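Local coordinates for protein glutathione S-Transferase (Caenorhabditis elegans, PDB 1YQ1) that probably catalyses the conjugation of glutathione to electrophilic substrates, releasing a halide anion, as a sigma-class glutathione S-transferase, at residues F103-E109 and R123-F127. Sequence-based numbering, arbitrary orientation.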
# COMPACT_ATOMS: atom_id res chain seq x y z
N PHE A 103 -13.06 -6.16 1.59
CA PHE A 103 -13.69 -6.67 2.80
C PHE A 103 -14.46 -5.59 3.54
O PHE A 103 -15.57 -5.82 4.00
CB PHE A 103 -12.66 -7.27 3.75
CG PHE A 103 -13.24 -7.66 5.07
CD1 PHE A 103 -14.27 -8.59 5.14
CD2 PHE A 103 -12.77 -7.08 6.25
CE1 PHE A 103 -14.83 -8.94 6.36
CE2 PHE A 103 -13.32 -7.43 7.48
CZ PHE A 103 -14.35 -8.36 7.54
N LYS A 104 -13.84 -4.42 3.67
CA LYS A 104 -14.49 -3.32 4.36
C LYS A 104 -15.75 -3.02 3.55
O LYS A 104 -16.85 -2.98 4.08
CB LYS A 104 -13.58 -2.09 4.38
CG LYS A 104 -12.14 -2.39 4.78
CD LYS A 104 -12.00 -2.94 6.21
CE LYS A 104 -11.32 -1.92 7.15
NZ LYS A 104 -9.99 -1.44 6.64
N LYS A 105 -15.55 -2.85 2.24
CA LYS A 105 -16.64 -2.58 1.31
C LYS A 105 -17.79 -3.54 1.47
O LYS A 105 -18.88 -3.29 1.00
CB LYS A 105 -16.15 -2.64 -0.14
CG LYS A 105 -15.78 -1.29 -0.74
CD LYS A 105 -15.49 -1.41 -2.23
CE LYS A 105 -15.59 -0.06 -2.91
NZ LYS A 105 -16.96 0.54 -2.75
N PHE A 106 -17.54 -4.66 2.14
CA PHE A 106 -18.58 -5.66 2.35
C PHE A 106 -19.16 -5.50 3.74
O PHE A 106 -20.33 -5.19 3.90
CB PHE A 106 -18.02 -7.06 2.21
CG PHE A 106 -19.06 -8.13 2.23
CD1 PHE A 106 -20.22 -8.01 1.47
CD2 PHE A 106 -18.87 -9.29 2.98
CE1 PHE A 106 -21.18 -9.02 1.45
CE2 PHE A 106 -19.83 -10.31 2.97
CZ PHE A 106 -20.98 -10.18 2.20
N ALA A 107 -18.32 -5.74 4.75
CA ALA A 107 -18.73 -5.63 6.16
C ALA A 107 -19.67 -4.45 6.34
O ALA A 107 -20.66 -4.52 7.08
CB ALA A 107 -17.49 -5.44 7.05
N ALA A 108 -19.35 -3.36 5.64
CA ALA A 108 -20.14 -2.14 5.67
C ALA A 108 -21.56 -2.44 5.18
O ALA A 108 -22.54 -2.24 5.91
CB ALA A 108 -19.49 -1.08 4.79
N GLU A 109 -21.65 -2.92 3.95
CA GLU A 109 -22.93 -3.26 3.33
C GLU A 109 -23.57 -4.48 3.98
O GLU A 109 -24.75 -4.74 3.78
CB GLU A 109 -22.72 -3.52 1.84
CG GLU A 109 -23.95 -4.04 1.12
CD GLU A 109 -24.32 -3.18 -0.07
OE1 GLU A 109 -23.63 -2.17 -0.31
OE2 GLU A 109 -25.31 -3.53 -0.75
N ARG A 123 -24.19 -8.12 -3.56
CA ARG A 123 -22.95 -7.46 -3.21
C ARG A 123 -22.04 -8.58 -2.73
O ARG A 123 -20.82 -8.50 -2.83
CB ARG A 123 -23.19 -6.45 -2.09
CG ARG A 123 -21.97 -5.60 -1.76
CD ARG A 123 -21.55 -4.76 -2.95
NE ARG A 123 -20.35 -3.96 -2.68
CZ ARG A 123 -19.14 -4.47 -2.46
NH1 ARG A 123 -18.95 -5.79 -2.46
NH2 ARG A 123 -18.11 -3.66 -2.25
N SER A 124 -22.66 -9.63 -2.21
CA SER A 124 -21.95 -10.80 -1.72
C SER A 124 -21.47 -11.67 -2.91
O SER A 124 -20.68 -12.59 -2.72
CB SER A 124 -22.87 -11.61 -0.80
OG SER A 124 -22.14 -12.51 0.02
N GLU A 125 -21.95 -11.36 -4.11
CA GLU A 125 -21.58 -12.05 -5.36
C GLU A 125 -20.93 -10.95 -6.19
O GLU A 125 -21.26 -10.70 -7.35
CB GLU A 125 -22.82 -12.56 -6.08
CG GLU A 125 -23.93 -13.11 -5.17
CD GLU A 125 -23.43 -14.17 -4.19
OE1 GLU A 125 -22.21 -14.46 -4.16
OE2 GLU A 125 -24.27 -14.72 -3.44
N PHE A 126 -19.97 -10.29 -5.53
CA PHE A 126 -19.24 -9.12 -6.02
C PHE A 126 -18.02 -9.20 -5.07
O PHE A 126 -16.87 -8.90 -5.45
CB PHE A 126 -20.16 -7.93 -5.72
CG PHE A 126 -19.66 -6.59 -6.15
CD1 PHE A 126 -18.50 -6.05 -5.59
CD2 PHE A 126 -20.42 -5.80 -6.99
CE1 PHE A 126 -18.12 -4.73 -5.88
CE2 PHE A 126 -20.06 -4.49 -7.29
CZ PHE A 126 -18.91 -3.94 -6.73
N PHE A 127 -18.29 -9.63 -3.84
CA PHE A 127 -17.27 -9.79 -2.81
C PHE A 127 -16.51 -11.10 -3.01
O PHE A 127 -15.28 -11.13 -2.93
CB PHE A 127 -17.90 -9.80 -1.42
CG PHE A 127 -16.97 -10.26 -0.34
CD1 PHE A 127 -15.94 -9.44 0.10
CD2 PHE A 127 -17.10 -11.54 0.20
CE1 PHE A 127 -15.05 -9.88 1.07
CE2 PHE A 127 -16.20 -11.99 1.17
CZ PHE A 127 -15.18 -11.16 1.61
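Phe106 lays its ring over that of Phe127 in an offset stack, with centroids 4.5 Å apart and planes 9° from parallel. Phe127 CB also sits over the Phe106 ring face, a CH-pi contact. The far end of the Phe106 ring reaches helix 121-144, where Phe106 CZ is 3.4 Å from Ser124 OG. One turn back, Phe103 CA lies 3.9 Å from Phe127 CE1. Leu174 touches all three phenylalanines, and Tyr172 meets Phe103 edge-to-face, so a loop helps bury this aromatic cluster. Arg123 spans the more open flank. Arg123 CG packs 3.8 Å from Glu109 CD. One face of its guanidinium covers Lys105 O without a hydrogen bond, and Lys105 CB makes a tight 3.1 Å contact with Arg123 NH2, despite the like charges. Glu109 OE1 remains 4.4 Å from Arg123 NE, a charge attraction without a salt bridge. No hydrogen bond joins the segments. Their axes run nearly antiparallel at 161°, 10.2 Å apart. This is side-chain packing between consecutive antiparallel helices, 83-109 and 121-144, in the all-helical C-terminal domain of the GST fold.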